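Local coordinates for protein rutinosidase (Aspergillus niger, PDB 6I1A) that hydrolyses glycosidic bonds as a secreted rutinosidase of glycoside hydrolase family 5, and probably also acts on beta-1,3-glucans, at residues V25-W30 against K118-Y123; S35-L40 against E68-T73; T73-A78 against T339-G344. All coordinates share one frame; numbering follows the deposited sequence.

Interaction 1 (V25-W30 against K118-Y123)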
# COMPACT_ATOMS: atom_id res chain seq x y z
N VAL A 25 0.69 22.07 -14.51
CA VAL A 25 1.28 22.39 -13.21
C VAL A 25 0.20 22.90 -12.25
O VAL A 25 -0.76 23.57 -12.67
CB VAL A 25 2.44 23.38 -13.42
CG1 VAL A 25 1.98 24.78 -13.77
CG2 VAL A 25 3.36 23.39 -12.23
N ASN A 26 0.46 22.68 -10.97
CA ASN A 26 -0.28 23.36 -9.90
C ASN A 26 0.32 24.72 -9.65
O ASN A 26 1.54 24.89 -9.70
CB ASN A 26 -0.22 22.59 -8.60
CG ASN A 26 -1.11 21.36 -8.65
OD1 ASN A 26 -2.31 21.49 -8.30
ND2 ASN A 26 -0.60 20.23 -9.13
N LEU A 27 -0.55 25.70 -9.40
CA LEU A 27 -0.13 27.01 -8.87
C LEU A 27 -0.36 26.96 -7.36
O LEU A 27 -1.15 27.78 -6.80
CB LEU A 27 -0.85 28.14 -9.59
CG LEU A 27 -0.73 28.22 -11.09
CD1 LEU A 27 -1.46 29.43 -11.64
CD2 LEU A 27 0.72 28.22 -11.57
N GLY A 28 0.26 26.03 -6.66
CA GLY A 28 0.10 25.89 -5.23
C GLY A 28 0.86 26.93 -4.44
O GLY A 28 1.77 27.57 -4.95
N GLY A 29 0.52 27.10 -3.17
CA GLY A 29 1.23 28.02 -2.30
C GLY A 29 1.00 29.46 -2.67
O GLY A 29 1.71 30.33 -2.15
N TRP A 30 -0.00 29.73 -3.48
CA TRP A 30 -0.28 31.08 -4.05
C TRP A 30 -1.53 31.64 -3.38
O TRP A 30 -1.43 32.62 -2.61
CB TRP A 30 -0.40 31.01 -5.55
CG TRP A 30 -0.80 32.30 -6.21
CD1 TRP A 30 -0.42 33.58 -5.89
CD2 TRP A 30 -1.64 32.42 -7.36
NE1 TRP A 30 -0.98 34.49 -6.75
CE2 TRP A 30 -1.74 33.80 -7.68
CE3 TRP A 30 -2.34 31.52 -8.15
CZ2 TRP A 30 -2.49 34.24 -8.77
CZ3 TRP A 30 -3.10 31.98 -9.19
CH2 TRP A 30 -3.16 33.31 -9.53
N LYS A 118 -8.57 35.45 -11.82
CA LYS A 118 -9.07 35.87 -13.13
C LYS A 118 -7.96 36.51 -14.00
O LYS A 118 -7.89 36.16 -15.19
CB LYS A 118 -10.17 36.87 -12.89
CG LYS A 118 -10.73 37.35 -14.23
CD LYS A 118 -12.01 38.20 -14.11
CE LYS A 118 -12.39 38.79 -15.45
NZ LYS A 118 -12.61 37.75 -16.49
N GLU A 119 -7.10 37.34 -13.41
CA GLU A 119 -6.02 37.99 -14.23
C GLU A 119 -5.11 36.91 -14.84
O GLU A 119 -4.82 36.91 -16.07
CB GLU A 119 -5.19 38.95 -13.40
CG GLU A 119 -4.27 39.73 -14.31
CD GLU A 119 -2.97 40.25 -13.74
OE1 GLU A 119 -2.09 39.40 -13.42
OE2 GLU A 119 -2.81 41.50 -13.70
N ILE A 120 -4.72 35.94 -14.00
CA ILE A 120 -3.80 34.89 -14.49
C ILE A 120 -4.51 33.93 -15.42
O ILE A 120 -3.96 33.51 -16.46
CB ILE A 120 -3.18 34.15 -13.27
CG1 ILE A 120 -2.26 35.11 -12.49
CG2 ILE A 120 -2.50 32.85 -13.73
CD1 ILE A 120 -1.13 35.76 -13.25
N ALA A 121 -5.72 33.45 -15.08
CA ALA A 121 -6.45 32.50 -15.93
C ALA A 121 -6.74 33.14 -17.29
O ALA A 121 -6.56 32.47 -18.34
CB ALA A 121 -7.73 32.07 -15.20
N ASP A 122 -7.23 34.39 -17.28
CA ASP A 122 -7.57 35.06 -18.56
C ASP A 122 -6.30 35.17 -19.43
O ASP A 122 -6.42 34.93 -20.64
CB ASP A 122 -8.12 36.45 -18.34
CG ASP A 122 -9.55 36.52 -17.82
OD1 ASP A 122 -10.11 35.46 -17.56
OD2 ASP A 122 -10.00 37.62 -17.51
N TYR A 123 -5.17 35.48 -18.82
CA TYR A 123 -3.90 35.63 -19.58
C TYR A 123 -3.54 34.28 -20.19
O TYR A 123 -3.15 34.14 -21.38
CB TYR A 123 -2.79 36.17 -18.70
CG TYR A 123 -1.50 36.30 -19.46
CD1 TYR A 123 -1.32 37.34 -20.36
CD2 TYR A 123 -0.48 35.37 -19.34
CE1 TYR A 123 -0.14 37.44 -21.12
CE2 TYR A 123 0.71 35.48 -20.04
CZ TYR A 123 0.86 36.50 -20.96
OH TYR A 123 2.04 36.64 -21.66
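The indole of Trp30 is the flat group here, and Ile120 meets it obliquely at the far corner of its six-membered ring. Trp30 CH2 lies 3.6 Å from Ile120 CG1, and Trp30 CZ2 rests against the same carbon from the neighbouring ring position. Ile120 CB is also near, 3.8 Å from Trp30 CH2. Ile75 touches this side chain as well. At the other end of the indole, NE1 gives its hydrogen to the backbone O of Tyr71, which ties down the rotation of the ring. With CG anti to the backbone N (chi1 175°), the indole reaches out from the loop to the helix. The fold is the TIM barrel of family 5: strand 22-26 belongs to the parallel barrel sheet, Leu27 and Trp30 follow its C-terminal end, and helix 113-128 packs outside. Ile120 divides its two branches between these partners. CG1 goes to the indole, and Ile120 CG2, anti to the backbone N, goes to Leu27, whose CD1 is 4.1 Å from it. Strand 90-95 lends Ile93 to both Leu27 and Trp30, and Ile80 of helix 77-85 packs on Ile120.

Interaction 2 (S35-L40 against E68-T73). With NAG (2-acetamido-2-deoxy-beta-D-glucopyranose), chain G; EDO (1,2-ethanediol), chain M; EDO (1,2-ethanediol), chain U.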
# COMPACT_ATOMS: atom_id res chain seq x y z
N SER A 35 3.47 25.65 4.94
CA SER A 35 4.81 25.89 5.54
C SER A 35 5.94 25.41 4.63
O SER A 35 6.96 26.10 4.55
CB SER A 35 4.90 25.26 6.88
OG SER A 35 4.89 23.84 6.84
N THR A 36 5.81 24.28 3.94
CA THR A 36 6.95 23.71 3.21
C THR A 36 7.26 24.44 1.91
O THR A 36 8.35 24.28 1.36
CB THR A 36 6.65 22.23 2.95
OG1 THR A 36 5.38 22.13 2.30
CG2 THR A 36 6.63 21.47 4.25
N ILE A 37 6.29 25.16 1.32
CA ILE A 37 6.46 25.66 -0.07
C ILE A 37 7.44 26.84 -0.15
O ILE A 37 8.15 27.01 -1.13
CB ILE A 37 5.08 26.03 -0.66
CG1 ILE A 37 4.28 24.73 -0.75
CG2 ILE A 37 5.27 26.73 -2.00
CD1 ILE A 37 2.82 24.92 -1.20
N ASP A 38 7.45 27.69 0.89
CA ASP A 38 8.25 28.95 0.90
C ASP A 38 8.69 29.14 2.37
O ASP A 38 7.91 29.56 3.23
CB ASP A 38 7.50 30.12 0.31
CG ASP A 38 8.25 31.43 0.23
OD1 ASP A 38 9.19 31.60 1.01
OD2 ASP A 38 7.84 32.28 -0.56
N SER A 39 9.94 28.77 2.67
CA SER A 39 10.45 28.80 4.07
C SER A 39 10.60 30.25 4.55
O SER A 39 10.32 30.44 5.72
CB SER A 39 11.82 28.08 4.15
OG SER A 39 11.67 26.74 3.70
N LEU A 40 11.02 31.16 3.69
CA LEU A 40 11.26 32.57 4.14
C LEU A 40 9.91 33.17 4.51
O LEU A 40 9.78 33.69 5.63
CB LEU A 40 11.93 33.36 3.03
CG LEU A 40 12.15 34.84 3.33
CD1 LEU A 40 12.87 35.01 4.67
CD2 LEU A 40 12.95 35.47 2.20
N GLU A 68 -2.40 39.65 0.50
CA GLU A 68 -2.67 40.35 -0.77
C GLU A 68 -1.35 40.60 -1.50
O GLU A 68 -1.27 40.51 -2.74
CB GLU A 68 -3.36 41.68 -0.50
CG GLU A 68 -4.82 41.54 -0.08
CD GLU A 68 -5.83 41.07 -1.11
OE1 GLU A 68 -5.49 41.04 -2.29
OE2 GLU A 68 -6.99 40.74 -0.73
N HIS A 69 -0.30 40.93 -0.75
CA HIS A 69 1.02 41.18 -1.39
C HIS A 69 1.51 39.88 -2.05
O HIS A 69 1.98 39.91 -3.20
CB HIS A 69 2.02 41.72 -0.36
CG HIS A 69 3.37 41.87 -0.96
ND1 HIS A 69 3.67 42.92 -1.82
CD2 HIS A 69 4.46 41.08 -0.92
CE1 HIS A 69 4.93 42.82 -2.20
NE2 HIS A 69 5.44 41.70 -1.69
N ARG A 70 1.40 38.75 -1.36
CA ARG A 70 1.79 37.45 -1.95
C ARG A 70 0.92 37.13 -3.16
O ARG A 70 1.46 36.63 -4.18
CB ARG A 70 1.69 36.37 -0.89
CG ARG A 70 2.20 35.00 -1.37
CD ARG A 70 2.41 34.02 -0.24
NE ARG A 70 2.82 32.70 -0.65
CZ ARG A 70 4.08 32.29 -0.86
NH1 ARG A 70 5.07 33.18 -0.75
NH2 ARG A 70 4.33 31.05 -1.22
N TYR A 71 -0.40 37.31 -3.06
CA TYR A 71 -1.28 37.08 -4.24
C TYR A 71 -0.79 37.85 -5.47
O TYR A 71 -0.78 37.39 -6.60
CB TYR A 71 -2.75 37.42 -3.97
CG TYR A 71 -3.37 36.78 -2.74
CD1 TYR A 71 -2.97 35.53 -2.30
CD2 TYR A 71 -4.47 37.34 -2.14
CE1 TYR A 71 -3.49 34.94 -1.17
CE2 TYR A 71 -5.07 36.73 -1.06
CZ TYR A 71 -4.62 35.51 -0.58
OH TYR A 71 -5.20 34.93 0.51
N ALA A 72 -0.45 39.12 -5.23
CA ALA A 72 -0.05 40.01 -6.33
C ALA A 72 1.33 39.69 -6.88
O ALA A 72 1.56 40.05 -8.05
CB ALA A 72 -0.12 41.43 -5.77
N THR A 73 2.21 39.05 -6.15
CA THR A 73 3.62 38.93 -6.55
C THR A 73 4.12 37.51 -6.79
O THR A 73 5.04 37.36 -7.60
CB THR A 73 4.51 39.60 -5.52
OG1 THR A 73 4.36 38.97 -4.26
CG2 THR A 73 4.26 41.10 -5.47
C1 NAG G . 15.93 28.08 4.78
C2 NAG G . 17.32 28.21 5.43
C3 NAG G . 17.22 29.11 6.63
C4 NAG G . 16.66 30.43 6.23
C5 NAG G . 15.28 30.12 5.64
C6 NAG G . 14.49 31.33 5.22
C7 NAG G . 18.60 26.15 5.09
C8 NAG G . 19.33 26.87 4.01
N2 NAG G . 17.74 26.85 5.87
O3 NAG G . 18.53 29.24 7.19
O4 NAG G . 16.45 31.29 7.41
O5 NAG G . 15.54 29.35 4.45
O6 NAG G . 15.30 32.13 4.34
O7 NAG G . 18.70 24.93 5.18
C1 EDO M . 9.23 26.32 7.20
O1 EDO M . 10.46 27.02 7.09
C2 EDO M . 9.26 25.13 6.30
O2 EDO M . 9.60 25.37 4.95
C1 EDO U . 5.69 18.18 0.90
O1 EDO U . 6.35 18.27 2.16
C2 EDO U . 5.99 19.32 -0.05
O2 EDO U . 5.21 20.53 0.18
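Ile37 and Asp38 are the residues of 35-40 that meet the helix at 68-73, and both do so through Arg70. The segment opens with Ser35 O and Thr36 OG1, each hydrogen-bonded to an ethanediol probably left by the crystallisation liquor. Ile37 contributes a methyl, CG2, near the plane of the guanidinium at its edge, 4.5 Å from Arg70 NH2. Asp38 makes the main contact: Arg70 NH1 donates to Asp38 OD2 at 2.9 Å, with an N-H...O angle of 161°. The bond runs close to the guanidinium plane but arrives from above the carboxylate, the two planes being turned 59° apart, so this is a salt bridge carried by one hydrogen bond rather than a flat two-pronged pair. Asp38 CB lies against the second nitrogen, 3.6 Å from Arg70 NH2. Asp38 is also the N-cap of helix 39-45, OD1 accepting from Phe41 N; one carboxylate thus joins that helix to helix 63-73, both in the part of the chain that follows strand 22-26 of the TIM barrel. Arg70 gets there with CG anti to its own N (chi1 -175°) and the chain extended as far as NE. NH2 is held by Gly29 O, Phe41 makes a cation-pi contact with the group, and Gln33 OE1 takes a weak bond from NE. Beyond Asp38, Ser39 OG is hydrogen-bonded to Asn345 N and to an ethanediol, and Leu40 CA lies 3.6 Å from C6 of an N-acetylglucosamine of a glycan attached to the protein itself.

Interaction 3 (T73-A78 against T339-G344). Unlike the reference sequence in segment 73-78: Leu74 (reference Trp).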
# COMPACT_ATOMS: atom_id res chain seq x y z
N THR A 73 2.21 39.05 -6.15
CA THR A 73 3.62 38.93 -6.55
C THR A 73 4.12 37.51 -6.79
O THR A 73 5.04 37.36 -7.60
CB THR A 73 4.51 39.60 -5.52
OG1 THR A 73 4.36 38.97 -4.26
CG2 THR A 73 4.26 41.10 -5.47
N LEU A 74 3.56 36.48 -6.17
CA LEU A 74 4.20 35.14 -6.27
C LEU A 74 4.04 34.57 -7.68
O LEU A 74 4.99 33.99 -8.22
CB LEU A 74 3.59 34.18 -5.26
CG LEU A 74 4.23 32.79 -5.21
CD1 LEU A 74 5.60 32.81 -4.52
CD2 LEU A 74 3.35 31.78 -4.50
N ILE A 75 2.82 34.63 -8.23
CA ILE A 75 2.51 34.12 -9.59
C ILE A 75 2.10 35.27 -10.46
O ILE A 75 1.11 35.96 -10.16
CB ILE A 75 1.44 33.00 -9.60
CG1 ILE A 75 1.88 31.83 -8.74
CG2 ILE A 75 1.06 32.62 -11.03
CD1 ILE A 75 3.08 31.05 -9.24
N THR A 76 2.85 35.53 -11.53
CA THR A 76 2.54 36.62 -12.46
C THR A 76 2.48 36.11 -13.88
O THR A 76 2.68 34.93 -14.16
CB THR A 76 3.60 37.74 -12.32
OG1 THR A 76 4.79 37.19 -12.89
CG2 THR A 76 3.81 38.18 -10.89
N LYS A 77 2.16 36.98 -14.81
CA LYS A 77 2.14 36.61 -16.24
C LYS A 77 3.49 36.05 -16.68
O LYS A 77 3.50 35.13 -17.51
CB LYS A 77 1.74 37.83 -17.05
CG LYS A 77 0.29 38.21 -16.88
CD LYS A 77 0.01 39.49 -17.58
CE LYS A 77 -1.39 39.95 -17.31
NZ LYS A 77 -1.62 41.17 -18.12
N ALA A 78 4.60 36.55 -16.12
CA ALA A 78 5.95 36.03 -16.43
C ALA A 78 6.01 34.53 -16.10
O ALA A 78 6.64 33.80 -16.90
CB ALA A 78 7.00 36.80 -15.63
N THR A 339 5.02 21.67 -7.61
CA THR A 339 4.20 22.84 -7.97
C THR A 339 5.03 23.79 -8.81
O THR A 339 6.28 23.57 -9.00
CB THR A 339 3.69 23.47 -6.67
OG1 THR A 339 2.83 24.58 -6.97
CG2 THR A 339 4.77 23.95 -5.73
N ALA A 340 4.44 24.85 -9.36
CA ALA A 340 5.14 25.75 -10.28
C ALA A 340 6.35 26.40 -9.60
O ALA A 340 7.45 26.42 -10.25
CB ALA A 340 4.18 26.82 -10.74
N LYS A 341 6.18 26.92 -8.41
CA LYS A 341 7.20 27.76 -7.75
C LYS A 341 7.32 27.29 -6.32
O LYS A 341 6.35 27.33 -5.58
CB LYS A 341 6.73 29.21 -7.85
CG LYS A 341 7.81 30.24 -8.03
CD LYS A 341 7.19 31.42 -8.73
CE LYS A 341 8.19 32.47 -9.01
NZ LYS A 341 7.52 33.77 -9.05
N PHE A 342 8.51 26.86 -5.88
CA PHE A 342 8.73 26.26 -4.58
C PHE A 342 10.14 26.63 -4.12
O PHE A 342 11.09 26.33 -4.89
CB PHE A 342 8.58 24.75 -4.72
CG PHE A 342 8.55 23.98 -3.44
CD1 PHE A 342 9.71 23.84 -2.68
CD2 PHE A 342 7.44 23.27 -3.01
CE1 PHE A 342 9.71 23.08 -1.53
CE2 PHE A 342 7.45 22.49 -1.89
CZ PHE A 342 8.58 22.40 -1.12
N THR A 343 10.24 27.30 -2.99
CA THR A 343 11.59 27.70 -2.46
C THR A 343 11.86 27.09 -1.10
O THR A 343 13.00 27.38 -0.54
CB THR A 343 11.75 29.21 -2.44
OG1 THR A 343 10.70 29.68 -1.59
CG2 THR A 343 11.68 29.77 -3.83
N GLY A 344 11.03 26.20 -0.59
CA GLY A 344 11.20 25.52 0.69
C GLY A 344 12.53 24.79 0.75
O GLY A 344 12.86 24.07 -0.20
O HOH W 1 6.44 36.08 -10.54
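Lys341 reaches across to Leu74 and Ile75 with a chain that is extended beyond CG. Its CB points toward 73-78, although chi1 (-145°) is away from the usual staggered values. Lys341 CD is the first of its atoms to come close, passing 4.2 Å from the methyl CD1 of Ile75 and 3.4 Å from Leu74 O; the two side chains run past one another in opposite directions. Lys341 CE follows at 3.6 Å from Leu74 O. At the tip, Lys341 NZ donates to Leu74 O at 2.7 Å, with a C=O...N angle of 154° and the nitrogen tilted 20° from the carbonyl plane. In the barrel this joins the turn between helices 63-73 and 77-85 to the loop that leaves strand 334-337. A water also accepts a weak hydrogen bond from NZ and lies 3.1 Å from OG1 of Thr76, linking the lysine to the start of helix 77-85. Thr76 is the N-cap there, its OG1 taking a weak bond from Ala78 N. Asp79 offers NZ a further, long and weak ion pair, while its other carboxylate oxygen accepts from Thr76 N. Leu74, which differs from the reference sequence, has 45 Å² of its surface buried by segment 339-344.

In the fold
The centre of interaction 1 is about 12 Å from the centre of the chain, and its contact is purely apolar. The centre of interaction 2 is about 17 Å from it, a salt bridge between a buried arginine and a partly exposed aspartate; that of interaction 3, about 15 Å, is a partly buried lysine-to-carbonyl bond. The end of strand 22-26 and the loop after it tie them together: Gly29 packs through CA on Ile37 CD1 and through O on Leu74 CD2, and Asn26 O accepts from Ala340 N. Interaction 1 joins that loop to helix 113-128, interaction 2 a helix N-cap to helix 63-73, and interaction 3 an inter-helix turn to the loop after strand 334-337.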